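Local coordinates for tyrosinase (Burkholderia thailandensis, PDB 5ZRD), which uses a pair of copper ions to oxidise monophenols to catechols and probably, like other tyrosinases, catechols on to quinones, at residues 65-70 with 74-79; 261-264 with 268-271; 328-331 with 335-338. All coordinates share one frame; numbering follows the deposited sequence.

Contact 1 of 3, residues 65-70 with 74-79; sequences KPVDAL and DIYPYW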
loop_
_atom_site.group_PDB
_atom_site.type_symbol
_atom_site.label_atom_id
_atom_site.label_comp_id
_atom_site.label_asym_id
_atom_site.label_seq_id
_atom_site.Cartn_x
_atom_site.Cartn_y
_atom_site.Cartn_z
ATOM N N LYS A 65 -6.558 2.038 6.391
ATOM C CA LYS A 65 -6.667 1.384 5.092
ATOM C C LYS A 65 -5.308 0.821 4.664
ATOM O O LYS A 65 -5.259 -0.292 4.136
ATOM C CB LYS A 65 -7.281 2.329 4.045
ATOM C CG LYS A 65 -8.805 2.279 3.968
ATOM C CD LYS A 65 -9.322 0.921 3.454
ATOM C CE LYS A 65 -10.376 0.247 4.316
ATOM N NZ LYS A 65 -11.748 0.656 3.925
ATOM N N PRO A 66 -4.205 1.580 4.887
ATOM C CA PRO A 66 -2.936 1.021 4.434
ATOM C C PRO A 66 -2.528 -0.186 5.288
ATOM O O PRO A 66 -1.969 -1.134 4.756
ATOM C CB PRO A 66 -1.933 2.173 4.445
ATOM C CG PRO A 66 -2.771 3.436 4.647
ATOM C CD PRO A 66 -4.095 2.996 5.238
ATOM N N VAL A 67 -2.889 -0.210 6.562
ATOM C CA VAL A 67 -2.633 -1.406 7.407
ATOM C C VAL A 67 -3.527 -2.570 6.952
ATOM O O VAL A 67 -3.060 -3.716 6.871
ATOM C CB VAL A 67 -2.834 -1.126 8.912
ATOM C CG1 VAL A 67 -2.709 -2.375 9.746
ATOM C CG2 VAL A 67 -1.890 -0.075 9.450
ATOM N N ASP A 68 -4.809 -2.320 6.731
ATOM C CA ASP A 68 -5.723 -3.429 6.345
ATOM C C ASP A 68 -5.230 -4.182 5.141
ATOM O O ASP A 68 -5.474 -5.401 5.002
ATOM C CB ASP A 68 -7.100 -2.914 6.020
ATOM C CG ASP A 68 -7.774 -2.238 7.194
ATOM O OD1 ASP A 68 -7.613 -2.704 8.349
ATOM O OD2 ASP A 68 -8.487 -1.245 6.934
ATOM N N ALA A 69 -4.512 -3.456 4.279
ATOM C CA ALA A 69 -4.056 -3.973 2.994
ATOM C C ALA A 69 -2.700 -4.675 3.091
ATOM O O ALA A 69 -2.280 -5.281 2.097
ATOM C CB ALA A 69 -3.977 -2.836 2.010
ATOM N N LEU A 70 -2.012 -4.603 4.228
ATOM C CA LEU A 70 -0.672 -5.238 4.358
ATOM C C LEU A 70 -0.742 -6.770 4.174
ATOM O O LEU A 70 -1.731 -7.405 4.534
ATOM C CB LEU A 70 -0.096 -4.908 5.738
ATOM C CG LEU A 70 0.279 -3.452 5.969
ATOM C CD1 LEU A 70 0.462 -3.180 7.462
ATOM C CD2 LEU A 70 1.531 -3.098 5.173
ATOM N N ASP A 74 3.286 -8.708 7.676
ATOM C CA ASP A 74 3.565 -7.306 7.915
ATOM C C ASP A 74 2.469 -6.656 8.722
ATOM O O ASP A 74 2.664 -5.566 9.301
ATOM C CB ASP A 74 3.665 -6.566 6.570
ATOM C CG ASP A 74 4.953 -6.859 5.795
ATOM O OD1 ASP A 74 5.843 -7.585 6.286
ATOM O OD2 ASP A 74 5.049 -6.384 4.633
ATOM N N ILE A 75 1.294 -7.287 8.689
ATOM C CA ILE A 75 0.043 -6.720 9.242
ATOM C C ILE A 75 0.057 -6.937 10.764
ATOM O O ILE A 75 0.720 -7.848 11.281
ATOM C CB ILE A 75 -1.208 -7.374 8.599
ATOM C CG1 ILE A 75 -2.492 -6.609 8.923
ATOM C CG2 ILE A 75 -1.329 -8.843 9.001
ATOM C CD1 ILE A 75 -3.708 -7.009 8.068
ATOM N N TYR A 76 -0.707 -6.106 11.445
ATOM C CA TYR A 76 -0.766 -6.074 12.858
ATOM C C TYR A 76 -2.157 -5.576 13.228
ATOM O O TYR A 76 -2.746 -4.802 12.484
ATOM C CB TYR A 76 0.332 -5.170 13.436
ATOM C CG TYR A 76 0.216 -3.716 13.051
ATOM C CD1 TYR A 76 -0.625 -2.859 13.728
ATOM C CD2 TYR A 76 0.991 -3.175 12.041
ATOM C CE1 TYR A 76 -0.726 -1.514 13.393
ATOM C CE2 TYR A 76 0.904 -1.829 11.690
ATOM C CZ TYR A 76 0.042 -0.990 12.364
ATOM O OH TYR A 76 -0.054 0.339 12.034
ATOM N N PRO A 77 -2.681 -6.070 14.347
ATOM C CA PRO A 77 -4.022 -5.732 14.790
ATOM C C PRO A 77 -4.087 -4.297 15.312
ATOM O O PRO A 77 -3.115 -3.828 15.841
ATOM C CB PRO A 77 -4.309 -6.712 15.933
ATOM C CG PRO A 77 -2.929 -7.099 16.439
ATOM C CD PRO A 77 -2.042 -7.068 15.213
ATOM N N TYR A 78 -5.219 -3.632 15.139
ATOM C CA TYR A 78 -5.453 -2.288 15.658
ATOM C C TYR A 78 -6.943 -2.158 15.982
ATOM O O TYR A 78 -7.724 -3.027 15.586
ATOM C CB TYR A 78 -4.988 -1.218 14.666
ATOM C CG TYR A 78 -5.840 -1.084 13.427
ATOM C CD1 TYR A 78 -5.646 -1.913 12.333
ATOM C CD2 TYR A 78 -6.817 -0.110 13.333
ATOM C CE1 TYR A 78 -6.398 -1.775 11.177
ATOM C CE2 TYR A 78 -7.592 0.029 12.192
ATOM C CZ TYR A 78 -7.383 -0.804 11.105
ATOM O OH TYR A 78 -8.161 -0.680 9.986
ATOM N N TRP A 79 -7.306 -1.090 16.700
ATOM C CA TRP A 79 -8.707 -0.881 17.112
ATOM C C TRP A 79 -9.220 0.457 16.584
ATOM O O TRP A 79 -8.612 1.520 16.869
ATOM C CB TRP A 79 -8.822 -0.913 18.633
ATOM C CG TRP A 79 -10.213 -0.881 19.164
ATOM C CD1 TRP A 79 -10.695 -0.018 20.105
ATOM C CD2 TRP A 79 -11.289 -1.781 18.846
ATOM N NE1 TRP A 79 -12.009 -0.306 20.377
ATOM C CE2 TRP A 79 -12.399 -1.385 19.618
ATOM C CE3 TRP A 79 -11.444 -2.875 17.994
ATOM C CZ2 TRP A 79 -13.623 -2.066 19.568
ATOM C CZ3 TRP A 79 -12.656 -3.544 17.946
ATOM C CH2 TRP A 79 -13.732 -3.143 18.721
#
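Leu-70 and Ile-75 bring the two backbones closest, their CA atoms 5.2 Å apart, where the chain leaves the short helix at 65-68 and turns back. Residues 74-79 then run extended alongside the helix without a single backbone hydrogen bond to it, so every contact involves a side chain. Val-67 is the centrepiece, a compact branched residue small enough to fit among three neighbours. Its CG1 stands anti to the backbone N (chi1 174°) and thereby sits squarely over one face of the Tyr-76 ring, a CH-pi contact 4.1 Å from the ring centroid and 13° off its normal. The same methyl meets Tyr-78 CD1 at 3.9 Å, while the other, CG2, lies 3.6 Å from Tyr-76 CZ. At the turn Leu-70 CB packs on Ile-75 CB at 3.9 Å, and the extended Ile-75 chain carries CD1 to 3.6 Å from Val-67 O. Tyrosine suits positions 76 and 78 because each offers a ring to the valine and a hydroxyl to a polar partner beyond it. Tyr-78 OH donates to Asp-68 OD1 over 2.7 Å, on the syn side of the carboxylate; OD1 lies at the ring edge, the carboxylate and ring planes 29° apart. Tyr-76 OH instead reaches Asp-74 O of the second subunit, an exchange made in both directions, and Asp-74 forms a salt bridge to Arg-64 of that subunit. The chemistry is thus divided: an apolar centre around Val-67 shapes the turn within the chain, the Tyr-78 hydroxyl, gripped by Asp-68 OD1 and by Arg-64 N of its own chain and probably polarised by the carboxylate, ties the helix to residues 74-79, and Tyr-76 and Asp-74 join two subunits.

Contact 2 of 3, residues 261-264 with 268-271; sequences VWNS and GLVT. With CIT (citric acid), chain E.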
loop_
_atom_site.group_PDB
_atom_site.type_symbol
_atom_site.label_atom_id
_atom_site.label_comp_id
_atom_site.label_asym_id
_atom_site.label_seq_id
_atom_site.Cartn_x
_atom_site.Cartn_y
_atom_site.Cartn_z
ATOM N N VAL A 261 1.548 -11.433 32.369
ATOM C CA VAL A 261 3.003 -11.433 32.400
ATOM C C VAL A 261 3.472 -11.443 33.869
ATOM O O VAL A 261 4.428 -12.177 34.252
ATOM C CB VAL A 261 3.607 -10.274 31.575
ATOM C CG1 VAL A 261 5.133 -10.233 31.660
ATOM C CG2 VAL A 261 3.186 -10.360 30.114
ATOM N N TRP A 262 2.807 -10.666 34.705
ATOM C CA TRP A 262 3.083 -10.704 36.148
ATOM C C TRP A 262 2.925 -12.141 36.674
ATOM O O TRP A 262 3.751 -12.632 37.458
ATOM C CB TRP A 262 2.166 -9.734 36.909
ATOM C CG TRP A 262 2.463 -9.640 38.378
ATOM C CD1 TRP A 262 1.979 -10.448 39.373
ATOM C CD2 TRP A 262 3.295 -8.668 39.025
ATOM N NE1 TRP A 262 2.473 -10.060 40.582
ATOM C CE2 TRP A 262 3.267 -8.956 40.403
ATOM C CE3 TRP A 262 4.037 -7.576 38.576
ATOM C CZ2 TRP A 262 3.988 -8.209 41.338
ATOM C CZ3 TRP A 262 4.757 -6.842 39.498
ATOM C CH2 TRP A 262 4.721 -7.148 40.860
ATOM N N ASN A 263 1.843 -12.801 36.285
ATOM C CA ASN A 263 1.586 -14.163 36.746
ATOM C C ASN A 263 2.638 -15.146 36.190
ATOM O O ASN A 263 2.822 -16.229 36.757
ATOM C CB ASN A 263 0.157 -14.569 36.389
ATOM C CG ASN A 263 -0.881 -13.906 37.277
ATOM O OD1 ASN A 263 -0.572 -13.420 38.368
ATOM N ND2 ASN A 263 -2.131 -13.922 36.852
ATOM N N SER A 264 3.314 -14.829 35.078
ATOM C CA SER A 264 4.342 -15.753 34.553
ATOM C C SER A 264 5.694 -15.514 35.247
ATOM O O SER A 264 6.563 -16.326 35.070
ATOM C CB SER A 264 4.492 -15.677 33.037
ATOM O OG SER A 264 3.318 -16.117 32.338
ATOM N N GLY A 268 2.141 -17.089 42.816
ATOM C CA GLY A 268 0.745 -16.751 43.051
ATOM C C GLY A 268 0.064 -16.277 41.783
ATOM O O GLY A 268 0.663 -16.315 40.685
ATOM N N LEU A 269 -1.160 -15.785 41.955
ATOM C CA LEU A 269 -2.040 -15.411 40.869
ATOM C C LEU A 269 -2.632 -14.052 41.186
ATOM O O LEU A 269 -3.320 -13.922 42.189
ATOM C CB LEU A 269 -3.186 -16.426 40.751
ATOM C CG LEU A 269 -2.884 -17.663 39.907
ATOM C CD1 LEU A 269 -4.113 -18.552 39.761
ATOM C CD2 LEU A 269 -2.364 -17.276 38.540
ATOM N N VAL A 270 -2.393 -13.061 40.340
ATOM C CA VAL A 270 -3.153 -11.820 40.461
ATOM C C VAL A 270 -4.268 -11.802 39.406
ATOM O O VAL A 270 -4.140 -12.350 38.317
ATOM C CB VAL A 270 -2.265 -10.568 40.389
ATOM C CG1 VAL A 270 -1.051 -10.688 41.288
ATOM C CG2 VAL A 270 -1.842 -10.251 38.994
ATOM N N THR A 271 -5.358 -11.151 39.770
ATOM C CA THR A 271 -6.499 -10.984 38.912
ATOM C C THR A 271 -6.756 -9.488 38.706
ATOM O O THR A 271 -7.051 -8.801 39.665
ATOM C CB THR A 271 -7.766 -11.604 39.509
ATOM O OG1 THR A 271 -7.513 -12.998 39.630
ATOM C CG2 THR A 271 -8.989 -11.363 38.645
HETATM C C1 CIT E . -4.768 -12.489 33.020
HETATM O O1 CIT E . -4.093 -13.131 32.175
HETATM O O2 CIT E . -4.993 -11.287 32.826
HETATM C C2 CIT E . -5.348 -13.050 34.315
HETATM C C3 CIT E . -5.425 -14.581 34.500
HETATM O O7 CIT E . -5.146 -14.863 35.859
HETATM C C4 CIT E . -6.843 -15.094 34.658
HETATM C C5 CIT E . -7.363 -14.377 35.936
HETATM O O3 CIT E . -7.080 -14.666 37.126
HETATM O O4 CIT E . -8.095 -13.416 35.752
HETATM C C6 CIT E . -4.293 -15.328 33.802
HETATM O O5 CIT E . -4.435 -16.241 33.007
HETATM O O6 CIT E . -3.138 -15.004 34.101
#
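Asn-263 ND2 serves two acceptors, Val-270 O at 2.9 Å and O6 of a citrate at 3.1 Å, while OD1 of the same amide accepts from Val-270 N at 2.7 Å, nearly straight at 176°. The donor to OD1 is tilted 19° from the side-chain carbonyl plane, whereas the bond from ND2 lies in the plane of the Val-270 carbonyl, on a lone pair. Asparagine suits the place because its amide carries an acceptor and a donor side by side, matching the N-H and C=O of one extended residue, and this pairing fixes which way the amide is flipped. Citrate O3 accepts from Thr-271 OG1; Ser-275, Lys-464 and His-487 are also hydrogen-bonded to this molecule, probably taken from the crystallisation liquor. Beside the polar pair, Val-270 CG1 packs 3.6 Å from Trp-262 CD1, and Leu-269 CD2 lies against the Asn-263 amide. Gly-268 opens the returning loop with a positive phi of 88°, which would jam a side chain against the preceding carbonyl. The whole is a helix-loop connection, in which a side chain near the end of helix 256-265 pairs with the N-H and C=O of one residue much as a neighbouring strand would.

Contact 3 of 3, residues 328-331 with 335-338; sequences WVWQ and GHTD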
loop_
_atom_site.group_PDB
_atom_site.type_symbol
_atom_site.label_atom_id
_atom_site.label_comp_id
_atom_site.label_asym_id
_atom_site.label_seq_id
_atom_site.Cartn_x
_atom_site.Cartn_y
_atom_site.Cartn_z
ATOM N N TRP A 328 -12.561 1.999 42.343
ATOM C CA TRP A 328 -12.505 2.993 43.431
ATOM C C TRP A 328 -12.288 2.296 44.790
ATOM O O TRP A 328 -11.524 2.785 45.624
ATOM C CB TRP A 328 -13.779 3.865 43.426
ATOM C CG TRP A 328 -13.828 4.870 44.534
ATOM C CD1 TRP A 328 -14.699 4.884 45.582
ATOM C CD2 TRP A 328 -12.941 5.987 44.734
ATOM N NE1 TRP A 328 -14.409 5.927 46.419
ATOM C CE2 TRP A 328 -13.350 6.630 45.921
ATOM C CE3 TRP A 328 -11.839 6.492 44.047
ATOM C CZ2 TRP A 328 -12.723 7.768 46.411
ATOM C CZ3 TRP A 328 -11.217 7.624 44.531
ATOM C CH2 TRP A 328 -11.661 8.257 45.692
ATOM N N VAL A 329 -12.934 1.148 44.984
ATOM C CA VAL A 329 -12.702 0.347 46.171
ATOM C C VAL A 329 -11.243 -0.109 46.251
ATOM O O VAL A 329 -10.694 -0.093 47.315
ATOM C CB VAL A 329 -13.624 -0.880 46.237
ATOM C CG1 VAL A 329 -13.165 -1.848 47.315
ATOM C CG2 VAL A 329 -15.066 -0.475 46.475
ATOM N N TRP A 330 -10.633 -0.507 45.136
ATOM C CA TRP A 330 -9.281 -0.958 45.134
ATOM C C TRP A 330 -8.385 0.229 45.485
ATOM O O TRP A 330 -7.392 0.053 46.181
ATOM C CB TRP A 330 -8.889 -1.572 43.778
ATOM C CG TRP A 330 -7.430 -1.911 43.656
ATOM C CD1 TRP A 330 -6.826 -3.081 44.004
ATOM C CD2 TRP A 330 -6.380 -1.047 43.187
ATOM N NE1 TRP A 330 -5.483 -3.013 43.763
ATOM C CE2 TRP A 330 -5.182 -1.778 43.255
ATOM C CE3 TRP A 330 -6.334 0.278 42.742
ATOM C CZ2 TRP A 330 -3.959 -1.221 42.910
ATOM C CZ3 TRP A 330 -5.127 0.820 42.358
ATOM C CH2 TRP A 330 -3.950 0.086 42.471
ATOM N N GLN A 331 -8.719 1.398 44.949
ATOM C CA GLN A 331 -7.926 2.631 45.223
ATOM C C GLN A 331 -7.965 2.894 46.723
ATOM O O GLN A 331 -6.933 3.116 47.297
ATOM C CB GLN A 331 -8.454 3.848 44.485
ATOM C CG GLN A 331 -8.068 3.858 43.018
ATOM C CD GLN A 331 -8.654 5.016 42.241
ATOM O OE1 GLN A 331 -9.783 4.943 41.757
ATOM N NE2 GLN A 331 -7.866 6.074 42.067
ATOM N N GLY A 335 -4.535 2.329 48.981
ATOM C CA GLY A 335 -3.814 3.579 49.159
ATOM C C GLY A 335 -3.617 4.341 47.873
ATOM O O GLY A 335 -2.708 5.182 47.820
ATOM N N HIS A 336 -4.492 4.139 46.874
ATOM C CA HIS A 336 -4.280 4.777 45.557
ATOM C C HIS A 336 -5.422 5.732 45.198
ATOM O O HIS A 336 -5.641 5.971 44.016
ATOM C CB HIS A 336 -4.057 3.714 44.464
ATOM C CG HIS A 336 -2.817 2.923 44.699
ATOM N ND1 HIS A 336 -1.558 3.452 44.482
ATOM C CD2 HIS A 336 -2.624 1.699 45.233
ATOM C CE1 HIS A 336 -0.648 2.569 44.854
ATOM N NE2 HIS A 336 -1.279 1.495 45.292
ATOM N N THR A 337 -6.129 6.288 46.184
ATOM C CA THR A 337 -7.148 7.305 45.890
ATOM C C THR A 337 -6.520 8.572 45.292
ATOM O O THR A 337 -7.242 9.288 44.563
ATOM C CB THR A 337 -7.982 7.752 47.097
ATOM O OG1 THR A 337 -7.080 8.416 48.000
ATOM C CG2 THR A 337 -8.771 6.606 47.702
ATOM N N ASP A 338 -5.226 8.842 45.513
ATOM C CA ASP A 338 -4.662 10.100 44.957
ATOM C C ASP A 338 -3.424 9.946 44.112
ATOM O O ASP A 338 -2.897 10.909 43.594
ATOM C CB ASP A 338 -4.406 11.119 46.070
ATOM C CG ASP A 338 -5.671 11.550 46.770
ATOM O OD1 ASP A 338 -6.343 12.464 46.246
ATOM O OD2 ASP A 338 -6.044 10.962 47.805
#
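Gln-331 O receives His-336 N at 2.7 Å and, by a weak bond, Gly-335 N at 3.0 Å, and these belong to a Schellman motif that ends helix 315-334, the helix carrying the copper ligand His-320. Gly-335 is the residue that leaves the helix: its phi of 91° would press a side chain against the carbonyl before it, which is why glycine belongs there. The glutamine also replies with its own side chain. NE2 donates to His-336 O at 3.0 Å, so backbone and amide of one residue hold both the N-H and the C=O of His-336. With the chain extended at chi2 (176°), the amide reaches past the turn to this carbonyl.

Two tryptophans flank this polar centre. The six-membered ring of Trp-330 is nearly parallel (8°) to the His-336 imidazole but displaced, with little of one ring over the other, and CH2 comes within 3.5 Å of His-336 CD2. The Trp-328 ring, at CH2, packs on Thr-337 CG2 (3.9 Å).

A second shell sets these groups. Ile-390 O accepts a further bond from Gln-331 NE2, Arg-95 NH1 donates to Gln-331 OE1, Ala-247 O takes the Trp-330 indole N-H, and Arg-339 O is hydrogen-bonded to His-336 ND1. Beyond the turn, Thr-337 OG1 donates to Asp-338 OD2 at 2.8 Å, meeting that oxygen from above the carboxylate plane.

In the fold
From the N terminus the three contacts follow in series, none nesting in or crossing another, and each closes over three intervening residues, all of them helical in contact 3. Contact 1 brings the chain after helix 65-68 back against it, ahead of helix 90-108. Contact 2 joins the end of helix 256-265 to the loop entering helix 274-285, a helix that supplies His-277 and His-281 to one copper. Contact 3 ends helix 315-334, the carrier of His-320 for that same copper. Contacts 2 and 3 are neighbours, their nearest atoms about 7 Å apart, whereas contact 1 lies about 38 Å from contact 3 between centres. Contacts 1 and 2 both touch the second subunit.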